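Local coordinates for protein probable methyltransferase (Bordetella pertussis, PDB 3KTY) that probably transfers methyl groups from S-adenosyl-L-methionine to RNA, as a member of the TrmH family of SPOUT methyltransferases, at residues F13-P18 against L39-P44; T74-L79 against I137-R142. All coordinates share one frame; numbering follows the deposited sequence.

Contact 1 joins two neighbouring parallel strands inside the SpoU-type methylase domain, the part of the longer protein present here, and contact 2 lies on one face of the same sheet, where the short helix 75-79 meets the bend that leads into strand 142-145. Their centres are about 11 Å apart. The face of contact 1 that carries I14, V40 and V42 is roofed by the helix of contact 2: V42 CG2 lies 3.6 Å from A78 CB, and I14 CD1 is 3.8 Å from the same methyl. L75 and L79 also touch I14, and they meet L139 as well. A buried strand pair and a surface contact are thus bridged by one helical turn.

Contact 1: residues F13-P18 against L39-P44; sequences FIMTQP and LVLVAP
I14 and V40 stand side by side and point the same way from adjacent strands, with I14 CG1 3.9 Å from V40 CB. The other branch of I14, CG2, is anti to the backbone N (chi1 -53° places CG1 beside that N), and it crosses to V42, meeting its CG2 at 3.8 Å. Branched residues suit the extended backbone, and I14, V40 and V42 give short, stiff side chains beneath helix 75-79. T16 completes this face at the L132 side; threonine fits because its CG2 packs alongside V42 CB while OG1 is hydrogen-bonded to L125 O on the next strand. The opposite face carries M15, L39 and L41. M15, a selenomethionine, is extended at chi2 (170°), which carries SE out to rest 3.9 Å from L41 CD2 and 4.0 Å from L39 CD1, both methyls lying on the same side of this soft, polarisable atom.

These strands are the first and last elements of a right-handed beta-alpha-beta crossover, and the linking helix 21-33 packs over the M15 face, touching M15, L39 and P18. Parallel pairing makes the backbone bonds alternate: V40 N gives to F13 O, M15 N to V40 O and V42 N to M15 O. The last rung, Q17 N to V42 O at 2.7 Å, carries the pairing past the end of strand 11-16. Beyond it both chains turn, Q17 and A43 each adopting positive phi. Q17 OE1 reaches A43 CB at 3.7 Å, and the rigid rings of P18 and P44 lie side by side, P18 CG 3.8 Å from P44 CB.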
loop_
_atom_site.group_PDB
_atom_site.type_symbol
_atom_site.label_atom_id
_atom_site.label_comp_id
_atom_site.label_asym_id
_atom_site.label_seq_id
_atom_site.Cartn_x
_atom_site.Cartn_y
_atom_site.Cartn_z
ATOM N N PHE A 13 1.598 12.214 -9.919
ATOM C CA PHE A 13 1.761 10.792 -10.264
ATOM C C PHE A 13 1.400 10.543 -11.713
ATOM O O PHE A 13 0.274 10.772 -12.146
ATOM C CB PHE A 13 0.913 9.895 -9.350
ATOM C CG PHE A 13 1.203 10.089 -7.882
ATOM C CD1 PHE A 13 2.014 9.207 -7.200
ATOM C CD2 PHE A 13 0.710 11.189 -7.213
ATOM C CE1 PHE A 13 2.308 9.397 -5.855
ATOM C CE2 PHE A 13 0.981 11.382 -5.882
ATOM C CZ PHE A 13 1.781 10.497 -5.205
ATOM N N ILE A 14 2.378 10.044 -12.443
ATOM C CA ILE A 14 2.279 9.851 -13.861
ATOM C C ILE A 14 2.238 8.388 -14.275
ATOM O O ILE A 14 3.205 7.656 -14.100
ATOM C CB ILE A 14 3.425 10.582 -14.581
ATOM C CG1 ILE A 14 3.423 12.034 -14.105
ATOM C CG2 ILE A 14 3.225 10.491 -16.129
ATOM C CD1 ILE A 14 4.466 12.916 -14.769
HETATM N N MSE A 15 1.106 7.977 -14.840
HETATM C CA MSE A 15 0.979 6.626 -15.370
HETATM C C MSE A 15 1.200 6.585 -16.875
HETATM O O MSE A 15 0.465 7.222 -17.628
HETATM C CB MSE A 15 -0.429 6.105 -15.097
HETATM C CG MSE A 15 -0.765 5.856 -13.630
HETATM SE SE MSE A 15 -2.685 5.502 -13.535
HETATM C CE MSE A 15 -2.717 3.573 -14.011
ATOM N N THR A 16 2.188 5.833 -17.328
ATOM C CA THR A 16 2.381 5.709 -18.767
ATOM C C THR A 16 1.714 4.484 -19.435
ATOM O O THR A 16 1.801 3.346 -18.965
ATOM C CB THR A 16 3.863 5.729 -19.152
ATOM O OG1 THR A 16 4.476 4.515 -18.713
ATOM C CG2 THR A 16 4.568 6.939 -18.551
ATOM N N GLN A 17 1.051 4.742 -20.553
ATOM C CA GLN A 17 0.389 3.697 -21.313
ATOM C C GLN A 17 -0.677 2.930 -20.519
ATOM O O GLN A 17 -0.856 1.744 -20.747
ATOM C CB GLN A 17 1.422 2.720 -21.868
ATOM C CG GLN A 17 1.998 3.117 -23.189
ATOM C CD GLN A 17 3.315 3.839 -23.057
ATOM O OE1 GLN A 17 3.378 5.072 -23.140
ATOM N NE2 GLN A 17 4.386 3.077 -22.862
ATOM N N PRO A 18 -1.385 3.597 -19.583
ATOM C CA PRO A 18 -2.405 2.834 -18.861
ATOM C C PRO A 18 -3.265 2.104 -19.854
ATOM O O PRO A 18 -3.737 2.698 -20.807
ATOM C CB PRO A 18 -3.248 3.918 -18.174
ATOM C CG PRO A 18 -2.892 5.195 -18.875
ATOM C CD PRO A 18 -1.439 5.012 -19.210
ATOM N N LEU A 39 -3.161 13.543 -10.762
ATOM C CA LEU A 39 -2.915 12.348 -11.553
ATOM C C LEU A 39 -2.792 12.695 -13.040
ATOM O O LEU A 39 -3.614 13.396 -13.585
ATOM C CB LEU A 39 -4.052 11.353 -11.364
ATOM C CG LEU A 39 -3.996 10.071 -12.214
ATOM C CD1 LEU A 39 -2.939 9.100 -11.739
ATOM C CD2 LEU A 39 -5.347 9.407 -12.152
ATOM N N VAL A 40 -1.757 12.158 -13.668
ATOM C CA VAL A 40 -1.450 12.410 -15.035
ATOM C C VAL A 40 -1.316 11.104 -15.807
ATOM O O VAL A 40 -0.636 10.179 -15.376
ATOM C CB VAL A 40 -0.101 13.207 -15.155
ATOM C CG1 VAL A 40 0.191 13.496 -16.640
ATOM C CG2 VAL A 40 -0.170 14.509 -14.383
ATOM N N LEU A 41 -1.946 11.037 -16.956
ATOM C CA LEU A 41 -1.823 9.887 -17.841
ATOM C C LEU A 41 -1.042 10.241 -19.105
ATOM O O LEU A 41 -1.317 11.257 -19.726
ATOM C CB LEU A 41 -3.202 9.473 -18.292
ATOM C CG LEU A 41 -4.260 9.061 -17.244
ATOM C CD1 LEU A 41 -5.353 8.369 -17.971
ATOM C CD2 LEU A 41 -3.659 8.119 -16.235
ATOM N N VAL A 42 -0.084 9.403 -19.488
ATOM C CA VAL A 42 0.625 9.572 -20.745
ATOM C C VAL A 42 0.280 8.433 -21.723
ATOM O O VAL A 42 0.412 7.252 -21.388
ATOM C CB VAL A 42 2.148 9.618 -20.522
ATOM C CG1 VAL A 42 2.901 9.445 -21.845
ATOM C CG2 VAL A 42 2.545 10.923 -19.822
ATOM N N ALA A 43 -0.189 8.796 -22.911
ATOM C CA ALA A 43 -0.448 7.847 -23.998
ATOM C C ALA A 43 -1.355 6.709 -23.580
ATOM O O ALA A 43 -0.992 5.556 -23.696
ATOM C CB ALA A 43 0.863 7.289 -24.583
ATOM N N PRO A 44 -2.546 7.032 -23.090
ATOM C CA PRO A 44 -3.400 5.924 -22.656
ATOM C C PRO A 44 -3.894 5.161 -23.869
ATOM O O PRO A 44 -3.871 5.702 -24.989
ATOM C CB PRO A 44 -4.554 6.626 -21.953
ATOM C CG PRO A 44 -4.531 8.032 -22.546
ATOM C CD PRO A 44 -3.095 8.346 -22.735
#

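Contact 2: residues T74-L79 against I137-R142; sequences TLEEAL and IELCHR
The helical turn 75-79 is set against the bend near L139, their nearest CA atoms, of E76 and L139, being 7.6 Å apart. Across that gap side chains do most of the reaching, L79 as far as the carbonyl oxygen of L139. Within this SpoU (TrmH-family) domain of the SPOUT superfamily, the contact joins two connections on one side of the parallel sheet, the first leading into strand 84-89 and the second into strand 142-145. T74 is the N-cap of helix 75-79, its OG1 accepting from E77 N at 3.1 Å; threonine suits a place where the first helical N-H groups lack backbone acceptors. On the other segment, C140 N is held by I137 O as the chain turns toward the strand.

L139 has chi2 at 180°, which sends CD1 straight out to L75 and E76, a reach that suits leucine. It slides past L75 in the opposite direction, CD1 4.1 Å from L75 CB. E76 crosses L139 at about a right angle, its chain bent at chi2 and its CD 3.7 Å from L139 CD1; glutamate fits this exposed edge because its aliphatic CG also rests on that methyl while the carboxylate stays at the surface. L79, which also packs on I14 and A85, approaches obliquely from the next turn. Its CD1 lies 4.0 Å from L139 CB and 3.7 Å from L139 O, and the same methyl comes within 4.4 Å of C140 SG.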
loop_
_atom_site.group_PDB
_atom_site.type_symbol
_atom_site.label_atom_id
_atom_site.label_comp_id
_atom_site.label_asym_id
_atom_site.label_seq_id
_atom_site.Cartn_x
_atom_site.Cartn_y
_atom_site.Cartn_z
ATOM N N THR A 74 2.707 12.391 -24.620
ATOM C CA THR A 74 4.121 12.140 -24.424
ATOM C C THR A 74 4.569 12.400 -22.976
ATOM O O THR A 74 3.974 13.204 -22.260
ATOM C CB THR A 74 4.948 13.052 -25.342
ATOM O OG1 THR A 74 4.922 14.397 -24.826
ATOM C CG2 THR A 74 4.421 13.011 -26.827
ATOM N N LEU A 75 5.663 11.759 -22.574
ATOM C CA LEU A 75 6.147 11.896 -21.214
ATOM C C LEU A 75 6.850 13.264 -21.115
ATOM O O LEU A 75 6.786 13.983 -20.101
ATOM C CB LEU A 75 7.058 10.708 -20.841
ATOM C CG LEU A 75 7.598 10.656 -19.384
ATOM C CD1 LEU A 75 6.517 10.658 -18.289
ATOM C CD2 LEU A 75 8.533 9.484 -19.155
ATOM N N GLU A 76 7.487 13.648 -22.199
ATOM C CA GLU A 76 8.050 14.995 -22.295
ATOM C C GLU A 76 7.061 16.070 -21.850
ATOM O O GLU A 76 7.390 16.887 -20.996
ATOM C CB GLU A 76 8.540 15.272 -23.727
ATOM C CG GLU A 76 9.825 14.529 -24.089
ATOM C CD GLU A 76 9.598 13.160 -24.744
ATOM O OE1 GLU A 76 8.477 12.609 -24.640
ATOM O OE2 GLU A 76 10.554 12.637 -25.371
ATOM N N GLU A 77 5.871 16.098 -22.453
ATOM C CA GLU A 77 4.827 17.023 -22.029
ATOM C C GLU A 77 4.532 16.943 -20.510
ATOM O O GLU A 77 4.456 17.977 -19.800
ATOM C CB GLU A 77 3.550 16.752 -22.808
ATOM C CG GLU A 77 2.461 17.816 -22.579
ATOM C CD GLU A 77 2.843 19.206 -23.210
ATOM O OE1 GLU A 77 3.898 19.324 -23.886
ATOM O OE2 GLU A 77 2.073 20.174 -23.053
ATOM N N ALA A 78 4.370 15.708 -20.012
ATOM C CA ALA A 78 4.061 15.479 -18.584
ATOM C C ALA A 78 5.199 15.936 -17.636
ATOM O O ALA A 78 4.958 16.446 -16.536
ATOM C CB ALA A 78 3.660 14.045 -18.336
ATOM N N LEU A 79 6.430 15.810 -18.103
ATOM C CA LEU A 79 7.592 16.282 -17.348
ATOM C C LEU A 79 7.939 17.765 -17.476
ATOM O O LEU A 79 8.710 18.299 -16.660
ATOM C CB LEU A 79 8.820 15.436 -17.673
ATOM C CG LEU A 79 8.548 13.994 -17.247
ATOM C CD1 LEU A 79 9.733 13.088 -17.401
ATOM C CD2 LEU A 79 8.067 14.003 -15.808
ATOM N N ILE A 137 12.591 6.173 -19.061
ATOM C CA ILE A 137 13.449 6.217 -17.897
ATOM C C ILE A 137 14.543 7.275 -18.008
ATOM O O ILE A 137 14.772 8.025 -17.065
ATOM C CB ILE A 137 14.049 4.839 -17.624
ATOM C CG1 ILE A 137 12.927 3.886 -17.186
ATOM C CG2 ILE A 137 15.161 4.928 -16.581
ATOM C CD1 ILE A 137 13.355 2.442 -17.024
ATOM N N GLU A 138 15.194 7.368 -19.159
ATOM C CA GLU A 138 16.255 8.374 -19.330
ATOM C C GLU A 138 15.761 9.808 -19.134
ATOM O O GLU A 138 16.548 10.689 -18.796
ATOM C CB GLU A 138 17.009 8.243 -20.666
ATOM C CG GLU A 138 18.401 8.921 -20.600
ATOM C CD GLU A 138 19.182 8.975 -21.931
ATOM O OE1 GLU A 138 18.705 8.435 -22.958
ATOM O OE2 GLU A 138 20.291 9.565 -21.943
ATOM N N LEU A 139 14.460 10.027 -19.323
ATOM C CA LEU A 139 13.866 11.345 -19.139
ATOM C C LEU A 139 13.704 11.748 -17.669
ATOM O O LEU A 139 13.445 12.904 -17.368
ATOM C CB LEU A 139 12.504 11.411 -19.821
ATOM C CG LEU A 139 12.443 11.330 -21.359
ATOM C CD1 LEU A 139 10.997 11.410 -21.851
ATOM C CD2 LEU A 139 13.306 12.420 -22.021
ATOM N N CYS A 140 13.841 10.802 -16.753
ATOM C CA CYS A 140 13.639 11.114 -15.321
ATOM C C CYS A 140 14.943 11.450 -14.610
ATOM O O CYS A 140 16.022 11.126 -15.090
ATOM C CB CYS A 140 12.949 9.959 -14.605
ATOM S SG CYS A 140 11.372 9.526 -15.318
ATOM N N HIS A 141 14.855 12.105 -13.465
ATOM C CA HIS A 141 16.079 12.467 -12.754
ATOM C C HIS A 141 16.678 11.260 -12.070
ATOM O O HIS A 141 17.891 11.064 -12.098
ATOM C CB HIS A 141 15.828 13.595 -11.766
ATOM C CG HIS A 141 15.318 14.841 -12.417
ATOM N ND1 HIS A 141 13.974 15.073 -12.632
ATOM C CD2 HIS A 141 15.972 15.913 -12.928
ATOM C CE1 HIS A 141 13.821 16.238 -13.238
ATOM N NE2 HIS A 141 15.018 16.770 -13.423
ATOM N N ARG A 142 15.816 10.426 -11.500
ATOM C CA ARG A 142 16.264 9.255 -10.760
ATOM C C ARG A 142 15.413 8.044 -11.038
ATOM O O ARG A 142 14.244 8.172 -11.473
ATOM C CB ARG A 142 16.195 9.526 -9.270
ATOM C CG ARG A 142 17.066 10.657 -8.823
ATOM C CD ARG A 142 18.478 10.177 -8.621
ATOM N NE ARG A 142 19.035 10.913 -7.509
ATOM C CZ ARG A 142 19.406 10.380 -6.351
ATOM N NH1 ARG A 142 19.893 11.175 -5.417
ATOM N NH2 ARG A 142 19.316 9.072 -6.129
#